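Local coordinates for sugar fermentation stimulation protein homolog (PDB 4DAV), which probably binds DNA, combining an OB-fold domain with a domain related to the PD-(D/E)XK nucleases, at residues 4-9 and 216-221; 71-76 and 178-183; 113-118 and 153-158. The protein carries 1 engineered substitution. All coordinates share one frame; numbering follows the deposited sequence.

Contact 1: 4-9 and 216-221; sequences LMEVSP and ELSGEI
An antiparallel strand pairing joins Leu4, Met5 and Glu6, at the end of strand 2-6, to Glu220 and Ile221, which open strand 220-229. The evidence is a run of backbone bonds: Leu4 N to Ile221 O (3.0 Å) and Ile221 N to Met5 O (3.0 Å). A third, Val7 N to Gly219 O (2.9 Å), continues the pairing beyond the end of strand 2-6. Glu6 and Glu220 form a non-hydrogen-bonded pair with their side chains on one face. Their chains cross at about a right angle and bring OE2 of Glu6 to 2.9 Å from OE2 of Glu220, the carboxylate planes 71° apart. Two like charges so close would probably favour a proton on one of them. On the other face, Met5 has CG between its backbone N and carbonyl carbon (chi1 53°), which lays the chain alongside Ile221, CG of Met5 3.9 Å from CD1 of Ile221. The type I turn from Glu216 to Gly219, with Glu216 N bonded to Glu220 O, is a hairpin end of the G1-bulge kind. Gly219 has phi 103°, and a side chain there would strike Val7 O. Ser218 OG accepts from Glu220 N (2.9 Å), an ST turn, and a water bridges Val7 O and Ser218 O. Helix 81-94 packs against the apolar side, with Leu4 on Ala87 and Ile91, and Val7 and Ile221 on Leu83. At the turn, Leu217 reaches Tyr54 of strand 52-57 and Ile76 of strand 75-78, so the turn at the end of this hairpin of the large sheet meets the six-stranded one.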
loop_
_atom_site.group_PDB
_atom_site.type_symbol
_atom_site.label_atom_id
_atom_site.label_comp_id
_atom_site.label_asym_id
_atom_site.label_seq_id
_atom_site.Cartn_x
_atom_site.Cartn_y
_atom_site.Cartn_z
ATOM N N LEU A 4 15.224 2.705 -1.228
ATOM C CA LEU A 4 14.531 3.405 -0.131
ATOM C C LEU A 4 15.009 2.970 1.250
ATOM O O LEU A 4 15.117 3.794 2.156
ATOM C CB LEU A 4 13.014 3.182 -0.200
ATOM C CG LEU A 4 12.212 3.826 -1.325
ATOM C CD1 LEU A 4 10.731 3.519 -1.149
ATOM C CD2 LEU A 4 12.438 5.340 -1.373
ATOM N N MET A 5 15.260 1.672 1.406
ATOM C CA MET A 5 15.521 1.051 2.708
ATOM C C MET A 5 15.714 -0.455 2.507
ATOM O O MET A 5 15.484 -0.978 1.413
ATOM C CB MET A 5 14.349 1.278 3.667
ATOM C CG MET A 5 12.983 0.856 3.092
ATOM S SD MET A 5 11.598 1.074 4.223
ATOM C CE MET A 5 12.002 -0.105 5.520
ATOM N N GLU A 6 16.140 -1.139 3.569
ATOM C CA GLU A 6 16.331 -2.592 3.544
ATOM C C GLU A 6 15.609 -3.266 4.704
ATOM O O GLU A 6 15.545 -2.749 5.813
ATOM C CB GLU A 6 17.819 -2.974 3.565
ATOM C CG GLU A 6 18.039 -4.491 3.492
ATOM C CD GLU A 6 19.310 -4.913 2.777
ATOM O OE1 GLU A 6 19.996 -5.842 3.271
ATOM O OE2 GLU A 6 19.617 -4.339 1.710
ATOM N N VAL A 7 15.040 -4.424 4.418
ATOM C CA VAL A 7 14.410 -5.258 5.428
ATOM C C VAL A 7 15.400 -6.374 5.737
ATOM O O VAL A 7 15.816 -7.094 4.835
ATOM C CB VAL A 7 13.076 -5.811 4.903
ATOM C CG1 VAL A 7 12.620 -7.016 5.712
ATOM C CG2 VAL A 7 12.038 -4.710 4.894
ATOM N N SER A 8 15.796 -6.478 7.006
ATOM C CA SER A 8 16.707 -7.522 7.473
ATOM C C SER A 8 16.220 -8.152 8.778
ATOM O O SER A 8 15.699 -7.454 9.637
ATOM C CB SER A 8 18.112 -6.950 7.733
ATOM O OG SER A 8 18.300 -5.744 7.025
ATOM N N PRO A 9 16.373 -9.483 8.919
ATOM C CA PRO A 9 16.664 -10.439 7.862
ATOM C C PRO A 9 15.365 -10.733 7.091
ATOM O O PRO A 9 14.283 -10.382 7.568
ATOM C CB PRO A 9 17.141 -11.673 8.618
ATOM C CG PRO A 9 16.603 -11.547 9.986
ATOM C CD PRO A 9 16.154 -10.147 10.212
ATOM N N GLU A 216 13.549 -6.554 -3.529
ATOM C CA GLU A 216 14.492 -7.538 -4.061
ATOM C C GLU A 216 14.657 -8.671 -3.041
ATOM O O GLU A 216 14.238 -8.552 -1.893
ATOM C CB GLU A 216 15.856 -6.880 -4.323
ATOM C CG GLU A 216 15.806 -5.585 -5.210
ATOM C CD GLU A 216 15.636 -5.886 -6.686
ATOM O OE1 GLU A 216 16.201 -6.902 -7.142
ATOM O OE2 GLU A 216 14.958 -5.107 -7.395
ATOM N N LEU A 217 15.305 -9.753 -3.461
ATOM C CA LEU A 217 15.534 -10.898 -2.591
ATOM C C LEU A 217 16.425 -10.514 -1.426
ATOM O O LEU A 217 16.346 -11.107 -0.346
ATOM C CB LEU A 217 16.160 -12.045 -3.373
ATOM C CG LEU A 217 15.310 -12.655 -4.491
ATOM C CD1 LEU A 217 16.064 -13.795 -5.166
ATOM C CD2 LEU A 217 13.956 -13.132 -3.969
ATOM N N SER A 218 17.262 -9.509 -1.654
ATOM C CA SER A 218 18.197 -8.997 -0.650
ATOM C C SER A 218 17.477 -8.347 0.526
ATOM O O SER A 218 18.058 -8.172 1.597
ATOM C CB SER A 218 19.064 -7.920 -1.292
ATOM O OG SER A 218 18.241 -6.791 -1.611
ATOM N N GLY A 219 16.228 -7.960 0.310
ATOM C CA GLY A 219 15.472 -7.199 1.290
ATOM C C GLY A 219 15.398 -5.736 0.895
ATOM O O GLY A 219 14.745 -4.939 1.562
ATOM N N GLU A 220 16.068 -5.389 -0.202
ATOM C CA GLU A 220 16.076 -4.016 -0.683
ATOM C C GLU A 220 14.734 -3.628 -1.283
ATOM O O GLU A 220 14.246 -4.287 -2.198
ATOM C CB GLU A 220 17.180 -3.815 -1.733
ATOM C CG GLU A 220 18.495 -3.329 -1.157
ATOM C CD GLU A 220 18.346 -1.998 -0.449
ATOM O OE1 GLU A 220 17.511 -1.172 -0.887
ATOM O OE2 GLU A 220 19.055 -1.778 0.557
ATOM N N ILE A 221 14.166 -2.542 -0.767
ATOM C CA ILE A 221 12.922 -1.983 -1.270
ATOM C C ILE A 221 13.257 -0.870 -2.268
ATOM O O ILE A 221 13.958 0.094 -1.925
ATOM C CB ILE A 221 12.055 -1.431 -0.131
ATOM C CG1 ILE A 221 11.578 -2.565 0.786
ATOM C CG2 ILE A 221 10.844 -0.668 -0.683
ATOM C CD1 ILE A 221 10.635 -2.078 1.894
HETATM O O HOH W 1 17.486 -9.160 3.878
#

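Contact 2: 71-76 and 178-183; sequences EDHGKI and LPNVSK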
loop_
_atom_site.group_PDB
_atom_site.type_symbol
_atom_site.label_atom_id
_atom_site.label_comp_id
_atom_site.label_asym_id
_atom_site.label_seq_id
_atom_site.Cartn_x
_atom_site.Cartn_y
_atom_site.Cartn_z
ATOM N N GLU A 71 6.684 -13.801 -3.991
ATOM C CA GLU A 71 7.424 -13.905 -5.233
ATOM C C GLU A 71 6.537 -13.393 -6.325
ATOM O O GLU A 71 5.386 -13.748 -6.375
ATOM C CB GLU A 71 7.798 -15.374 -5.553
ATOM C CG GLU A 71 8.082 -15.661 -7.081
ATOM C CD GLU A 71 8.454 -17.115 -7.389
ATOM O OE1 GLU A 71 7.643 -18.039 -7.112
ATOM O OE2 GLU A 71 9.558 -17.321 -7.928
ATOM N N ASP A 72 7.080 -12.584 -7.214
ATOM C CA ASP A 72 6.314 -12.059 -8.341
ATOM C C ASP A 72 7.333 -11.626 -9.390
ATOM O O ASP A 72 8.153 -10.768 -9.115
ATOM C CB ASP A 72 5.437 -10.884 -7.870
ATOM C CG ASP A 72 4.486 -10.377 -8.936
ATOM O OD1 ASP A 72 4.508 -10.868 -10.068
ATOM O OD2 ASP A 72 3.690 -9.458 -8.639
ATOM N N HIS A 73 7.320 -12.277 -10.554
ATOM C CA HIS A 73 8.249 -11.971 -11.669
ATOM C C HIS A 73 9.708 -11.816 -11.210
ATOM O O HIS A 73 10.366 -10.812 -11.518
ATOM C CB HIS A 73 7.819 -10.693 -12.411
ATOM C CG HIS A 73 6.435 -10.742 -12.992
ATOM N ND1 HIS A 73 5.413 -11.493 -12.448
ATOM C CD2 HIS A 73 5.892 -10.086 -14.048
ATOM C CE1 HIS A 73 4.305 -11.306 -13.150
ATOM N NE2 HIS A 73 4.569 -10.456 -14.128
ATOM N N GLY A 74 10.205 -12.796 -10.456
ATOM C CA GLY A 74 11.607 -12.810 -10.004
ATOM C C GLY A 74 11.958 -11.907 -8.833
ATOM O O GLY A 74 13.017 -12.077 -8.232
ATOM N N LYS A 75 11.090 -10.950 -8.505
ATOM C CA LYS A 75 11.283 -10.037 -7.374
ATOM C C LYS A 75 10.183 -10.275 -6.310
ATOM O O LYS A 75 9.750 -11.400 -6.121
ATOM C CB LYS A 75 11.293 -8.589 -7.889
ATOM C CG LYS A 75 12.438 -8.309 -8.866
ATOM C CD LYS A 75 12.351 -6.938 -9.458
ATOM C CE LYS A 75 13.467 -6.724 -10.459
ATOM N NZ LYS A 75 13.493 -7.807 -11.483
ATOM N N ILE A 76 9.730 -9.230 -5.616
ATOM C CA ILE A 76 8.816 -9.395 -4.492
ATOM C C ILE A 76 7.727 -8.320 -4.494
ATOM O O ILE A 76 8.024 -7.122 -4.469
ATOM C CB ILE A 76 9.583 -9.374 -3.163
ATOM C CG1 ILE A 76 10.597 -10.525 -3.114
ATOM C CG2 ILE A 76 8.656 -9.505 -1.999
ATOM C CD1 ILE A 76 11.590 -10.411 -1.988
ATOM N N LEU A 178 4.141 -3.570 -6.639
ATOM C CA LEU A 178 4.306 -4.724 -7.522
ATOM C C LEU A 178 5.458 -4.429 -8.468
ATOM O O LEU A 178 5.604 -3.301 -8.910
ATOM C CB LEU A 178 3.066 -4.911 -8.400
ATOM C CG LEU A 178 1.730 -5.341 -7.810
ATOM C CD1 LEU A 178 0.776 -5.649 -8.941
ATOM C CD2 LEU A 178 1.895 -6.555 -6.891
ATOM N N PRO A 179 6.266 -5.430 -8.811
ATOM C CA PRO A 179 7.182 -5.182 -9.905
ATOM C C PRO A 179 6.435 -5.223 -11.229
ATOM O O PRO A 179 5.300 -5.713 -11.286
ATOM C CB PRO A 179 8.154 -6.356 -9.819
ATOM C CG PRO A 179 7.359 -7.449 -9.286
ATOM C CD PRO A 179 6.329 -6.829 -8.360
ATOM N N ASN A 180 7.070 -4.705 -12.272
ATOM C CA ASN A 180 6.530 -4.759 -13.640
ATOM C C ASN A 180 5.139 -4.170 -13.760
ATOM O O ASN A 180 4.228 -4.828 -14.260
ATOM C CB ASN A 180 6.514 -6.194 -14.169
ATOM C CG ASN A 180 7.865 -6.823 -14.146
ATOM O OD1 ASN A 180 8.648 -6.600 -13.218
ATOM N ND2 ASN A 180 8.164 -7.622 -15.167
ATOM N N VAL A 181 4.980 -2.943 -13.266
ATOM C CA VAL A 181 3.785 -2.143 -13.537
ATOM C C VAL A 181 4.183 -0.680 -13.761
ATOM O O VAL A 181 5.132 -0.182 -13.145
ATOM C CB VAL A 181 2.738 -2.237 -12.405
ATOM C CG1 VAL A 181 2.264 -3.683 -12.231
ATOM C CG2 VAL A 181 3.296 -1.676 -11.095
ATOM N N SER A 182 3.461 -0.014 -14.661
ATOM C CA SER A 182 3.707 1.404 -14.992
ATOM C C SER A 182 2.444 2.276 -14.986
ATOM O O SER A 182 2.545 3.495 -15.079
ATOM C CB SER A 182 4.412 1.510 -16.346
ATOM O OG SER A 182 3.802 0.671 -17.310
ATOM N N LYS A 183 1.269 1.662 -14.851
ATOM C CA LYS A 183 -0.003 2.388 -14.808
ATOM C C LYS A 183 -0.848 1.978 -13.594
ATOM O O LYS A 183 -0.701 0.868 -13.071
ATOM C CB LYS A 183 -0.802 2.124 -16.097
ATOM C CG LYS A 183 -0.048 2.470 -17.399
ATOM C CD LYS A 183 -0.925 2.301 -18.634
ATOM C CE LYS A 183 -0.803 0.916 -19.260
ATOM N NZ LYS A 183 0.440 0.779 -20.066
#
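Pro179 presses its ring into the backbone and side chain of Asp72, and this is the close-packed part of the contact. CG of Pro179 comes to 3.4 Å from the carbonyl O of Asp72, while CD of Pro179 lies 3.7 Å from OD2 of Asp72. The carboxylate is brought there because CG of Asp72 is anti to its backbone N (chi1 -173°). Leu178 adds a methyl, CD2, at 3.8 Å from the same OD2. That oxygen is not left to apolar neighbours: it makes a salt bridge with NH2 of Arg138, whose guanidinium also donates to the carbonyls of Pro179 and Asn180 and so ties both segments to strand 127-139.

The solvent side is looser. Asn180 brings ND2 to the edge of the His73 ring, near its plane, 3.5 Å from CD2 of His73. Ring and amide planes stand 78° apart, and this is a van der Waals approach between two exposed side chains. Lys75 merely brushes the proline, its CD 4.3 Å from CB of Pro179.

On the OB side the geometry is that of a two-residue beta hairpin with a type I' turn: Asp72 N bonds to Lys75 O at 3.1 Å and Lys75 N to Asp72 O at 3.0 Å, and His73 and Gly74 both have positive phi. The hairpin tip docks on a loop of the nuclease-like domain, an interdomain contact.

Contact 3: 113-118 and 153-158; sequences GESRLD and GQRHIK. With nucleotides of chain D.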
loop_
_atom_site.group_PDB
_atom_site.type_symbol
_atom_site.label_atom_id
_atom_site.label_comp_id
_atom_site.label_asym_id
_atom_site.label_seq_id
_atom_site.Cartn_x
_atom_site.Cartn_y
_atom_site.Cartn_z
ATOM N N GLY A 113 -13.845 14.172 10.119
ATOM C CA GLY A 113 -15.212 13.666 10.192
ATOM C C GLY A 113 -15.352 12.694 11.352
ATOM O O GLY A 113 -14.952 13.011 12.474
ATOM N N GLU A 114 -15.916 11.516 11.086
ATOM C CA GLU A 114 -15.910 10.412 12.057
ATOM C C GLU A 114 -14.967 9.285 11.602
ATOM O O GLU A 114 -15.205 8.104 11.883
ATOM C CB GLU A 114 -17.328 9.874 12.274
ATOM C CG GLU A 114 -18.243 10.816 13.057
ATOM C CD GLU A 114 -19.509 10.130 13.555
ATOM O OE1 GLU A 114 -19.922 9.110 12.957
ATOM O OE2 GLU A 114 -20.093 10.618 14.548
ATOM N N SER A 115 -13.892 9.669 10.912
ATOM C CA SER A 115 -12.882 8.730 10.417
ATOM C C SER A 115 -11.481 9.234 10.757
ATOM O O SER A 115 -11.320 10.331 11.301
ATOM C CB SER A 115 -13.008 8.569 8.897
ATOM O OG SER A 115 -14.164 7.830 8.548
ATOM N N ARG A 116 -10.475 8.421 10.445
ATOM C CA ARG A 116 -9.085 8.852 10.495
ATOM C C ARG A 116 -8.432 8.601 9.137
ATOM O O ARG A 116 -8.530 7.509 8.579
ATOM C CB ARG A 116 -8.325 8.120 11.601
ATOM C CG ARG A 116 -8.847 8.411 13.003
ATOM C CD ARG A 116 -8.106 7.603 14.057
ATOM N NE ARG A 116 -8.914 7.389 15.259
ATOM C CZ ARG A 116 -8.524 6.682 16.320
ATOM N NH1 ARG A 116 -7.323 6.103 16.357
ATOM N NH2 ARG A 116 -9.347 6.548 17.358
ATOM N N LEU A 117 -7.792 9.636 8.604
ATOM C CA LEU A 117 -7.025 9.532 7.373
ATOM C C LEU A 117 -5.598 9.179 7.755
ATOM O O LEU A 117 -5.286 9.106 8.933
ATOM C CB LEU A 117 -7.077 10.851 6.597
ATOM C CG LEU A 117 -8.486 11.347 6.260
ATOM C CD1 LEU A 117 -8.423 12.673 5.523
ATOM C CD2 LEU A 117 -9.249 10.315 5.442
ATOM N N ASP A 118 -4.730 8.969 6.776
ATOM C CA ASP A 118 -3.397 8.446 7.062
ATOM C C ASP A 118 -2.417 9.504 7.562
ATOM O O ASP A 118 -1.899 9.385 8.670
ATOM C CB ASP A 118 -2.835 7.715 5.843
ATOM C CG ASP A 118 -3.631 6.465 5.499
ATOM O OD1 ASP A 118 -4.042 5.733 6.427
ATOM O OD2 ASP A 118 -3.847 6.214 4.301
ATOM N N GLY A 153 -13.179 2.221 2.870
ATOM C CA GLY A 153 -12.537 2.954 1.781
ATOM C C GLY A 153 -13.421 3.997 1.116
ATOM O O GLY A 153 -12.921 5.025 0.670
ATOM N N GLN A 154 -14.725 3.724 1.040
ATOM C CA GLN A 154 -15.706 4.671 0.477
ATOM C C GLN A 154 -15.724 5.980 1.269
ATOM O O GLN A 154 -15.581 7.073 0.716
ATOM C CB GLN A 154 -17.123 4.077 0.507
ATOM C CG GLN A 154 -17.390 2.961 -0.494
ATOM C CD GLN A 154 -18.774 2.340 -0.332
ATOM O OE1 GLN A 154 -18.927 1.119 -0.391
ATOM N NE2 GLN A 154 -19.787 3.179 -0.122
ATOM N N ARG A 155 -15.905 5.826 2.576
ATOM C CA ARG A 155 -16.043 6.931 3.519
ATOM C C ARG A 155 -14.764 7.744 3.627
ATOM O O ARG A 155 -14.804 8.947 3.873
ATOM C CB ARG A 155 -16.399 6.349 4.884
ATOM C CG ARG A 155 -16.855 7.326 5.942
ATOM C CD ARG A 155 -17.077 6.558 7.225
ATOM N NE ARG A 155 -15.828 5.929 7.657
ATOM C CZ ARG A 155 -15.710 4.712 8.188
ATOM N NH1 ARG A 155 -16.771 3.930 8.371
ATOM N NH2 ARG A 155 -14.505 4.272 8.534
ATOM N N HIS A 156 -13.627 7.075 3.450
ATOM C CA HIS A 156 -12.326 7.743 3.436
ATOM C C HIS A 156 -12.176 8.632 2.206
ATOM O O HIS A 156 -11.640 9.741 2.291
ATOM C CB HIS A 156 -11.194 6.707 3.481
ATOM C CG HIS A 156 -10.802 6.296 4.865
ATOM N ND1 HIS A 156 -9.696 5.512 5.120
ATOM C CD2 HIS A 156 -11.346 6.582 6.071
ATOM C CE1 HIS A 156 -9.586 5.318 6.423
ATOM N NE2 HIS A 156 -10.574 5.961 7.023
ATOM N N ILE A 157 -12.637 8.139 1.063
ATOM C CA ILE A 157 -12.612 8.928 -0.162
ATOM C C ILE A 157 -13.554 10.131 -0.003
ATOM O O ILE A 157 -13.206 11.246 -0.393
ATOM C CB ILE A 157 -12.980 8.073 -1.403
ATOM C CG1 ILE A 157 -11.891 7.027 -1.666
ATOM C CG2 ILE A 157 -13.139 8.946 -2.636
ATOM C CD1 ILE A 157 -12.286 5.962 -2.662
ATOM N N LYS A 158 -14.724 9.897 0.600
ATOM C CA LYS A 158 -15.692 10.968 0.888
ATOM C C LYS A 158 -15.097 12.101 1.713
ATOM O O LYS A 158 -15.324 13.269 1.408
ATOM C CB LYS A 158 -16.931 10.423 1.608
ATOM C CG LYS A 158 -17.937 9.761 0.690
ATOM C CD LYS A 158 -19.190 9.392 1.448
ATOM C CE LYS A 158 -20.205 8.715 0.544
ATOM N NZ LYS A 158 -21.314 8.120 1.333
ATOM P P DC D 11 -11.174 4.465 10.539
ATOM O OP1 DC D 11 -11.036 5.640 9.645
ATOM O OP2 DC D 11 -12.373 3.601 10.482
ATOM O "O5'" DC D 11 -9.890 3.520 10.361
ATOM C "C5'" DC D 11 -8.613 4.121 10.444
ATOM C "C4'" DC D 11 -7.521 3.072 10.401
ATOM O "O4'" DC D 11 -7.496 2.338 11.658
ATOM C "C3'" DC D 11 -7.676 2.038 9.284
ATOM O "O3'" DC D 11 -6.442 1.947 8.573
ATOM C "C2'" DC D 11 -8.018 0.755 10.034
ATOM C "C1'" DC D 11 -7.274 0.979 11.350
ATOM N N1 DC D 11 -7.681 0.087 12.507
ATOM C C2 DC D 11 -6.683 -0.530 13.267
ATOM O O2 DC D 11 -5.497 -0.327 12.995
ATOM N N3 DC D 11 -7.039 -1.341 14.290
ATOM C C4 DC D 11 -8.324 -1.548 14.590
ATOM N N4 DC D 11 -8.588 -2.351 15.620
ATOM C C5 DC D 11 -9.365 -0.936 13.836
ATOM C C6 DC D 11 -8.996 -0.138 12.818
ATOM P P DG D 10 -14.502 3.740 16.412
ATOM O OP1 DG D 10 -15.634 4.343 15.676
ATOM O OP2 DG D 10 -14.550 2.308 16.799
ATOM O "O5'" DG D 10 -13.161 3.969 15.581
ATOM C "C5'" DG D 10 -12.796 5.285 15.188
ATOM C "C4'" DG D 10 -11.536 5.202 14.362
ATOM O "O4'" DG D 10 -10.507 4.569 15.157
ATOM C "C3'" DG D 10 -11.677 4.358 13.104
ATOM O "O3'" DG D 10 -10.992 4.989 12.042
ATOM C "C2'" DG D 10 -11.052 3.019 13.482
ATOM C "C1'" DG D 10 -9.971 3.460 14.460
ATOM N N9 DG D 10 -9.558 2.447 15.435
ATOM C C8 DG D 10 -10.349 1.680 16.262
ATOM N N7 DG D 10 -9.672 0.868 17.032
ATOM C C5 DG D 10 -8.345 1.115 16.697
ATOM C C6 DG D 10 -7.144 0.541 17.189
ATOM O O6 DG D 10 -7.008 -0.335 18.056
ATOM N N1 DG D 10 -6.012 1.079 16.577
ATOM C C2 DG D 10 -6.035 2.057 15.602
ATOM N N2 DG D 10 -4.851 2.464 15.119
ATOM N N3 DG D 10 -7.155 2.601 15.131
ATOM C C4 DG D 10 -8.264 2.086 15.719
ATOM P P DC D 9 -15.872 2.643 21.818
ATOM O OP1 DC D 9 -17.067 3.076 21.063
ATOM O OP2 DC D 9 -15.532 1.198 21.912
ATOM O "O5'" DC D 9 -14.593 3.387 21.219
ATOM C "C5'" DC D 9 -14.636 4.757 20.841
ATOM C "C4'" DC D 9 -13.435 5.046 19.966
ATOM O "O4'" DC D 9 -12.212 4.797 20.705
ATOM C "C3'" DC D 9 -13.335 4.141 18.751
ATOM O "O3'" DC D 9 -14.192 4.634 17.708
ATOM C "C2'" DC D 9 -11.838 4.179 18.448
ATOM C "C1'" DC D 9 -11.186 4.377 19.820
ATOM N N1 DC D 9 -10.488 3.149 20.397
ATOM C C2 DC D 9 -9.108 2.937 20.178
ATOM O O2 DC D 9 -8.446 3.748 19.512
ATOM N N3 DC D 9 -8.511 1.830 20.702
ATOM C C4 DC D 9 -9.218 0.956 21.419
ATOM N N4 DC D 9 -8.573 -0.109 21.909
ATOM C C5 DC D 9 -10.615 1.144 21.656
ATOM C C6 DC D 9 -11.198 2.234 21.135
#
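Arg155 swings CG anti to its backbone N (chi1 -168°) and bends at chi3 (61°), which carries NE to Ser115 OG across the contact. The NE to OG bond is short at 2.7 Å but bent, with OG tilted from the guanidinium plane. Beyond it, NH2 of Arg155 lies 3.0 Å from OP2 of DC11 of chain D. The other phosphate oxygen, OP1 of DC11, accepts two bonds: from Arg116 N (2.9 Å, 179°) and from His156 NE2 (2.7 Å), the latter in the plane of the imidazole. CB of Ser115 packs against the ring edge, 3.8 Å from CD2 of His156. Arg116 turns its extended chain along the DNA and lays one face of its guanidinium over O4' of DG10 of chain D, with CZ 3.1 Å from that oxygen. Replacing Arg116 by an alanine would probably leave O4' of DG10 without the guanidinium that covers it. Strand 115-122 and helix 151-165 thus both donate to the same phosphate oxygen, and the hydrogen bonds to DNA here go to the phosphate, consistent with backbone recognition at this point that depends little on base identity.

In the fold
From the N terminus, strand 2-6 enters contact 1, whose partner 216-221 lies near the C-terminal end; this pairing closes the longest loop, 206 residues between its segments. Within it, contact 2 closes a loop from hairpin 71-76 to 178-183, and within that again contact 3 joins 113-118 to 153-158. The three nest and none cross. Contact 1 closes the large sheet onto strand 2-6, and its turn, with contact 2, meets the OB sheet: Ile76 CD1 lies 3.2 Å from Glu216 O. Contact 3 lies across the chain's centre, about 31 Å from contact 1 between centres, joining another part of that large sheet to helix 151-165 at the DNA.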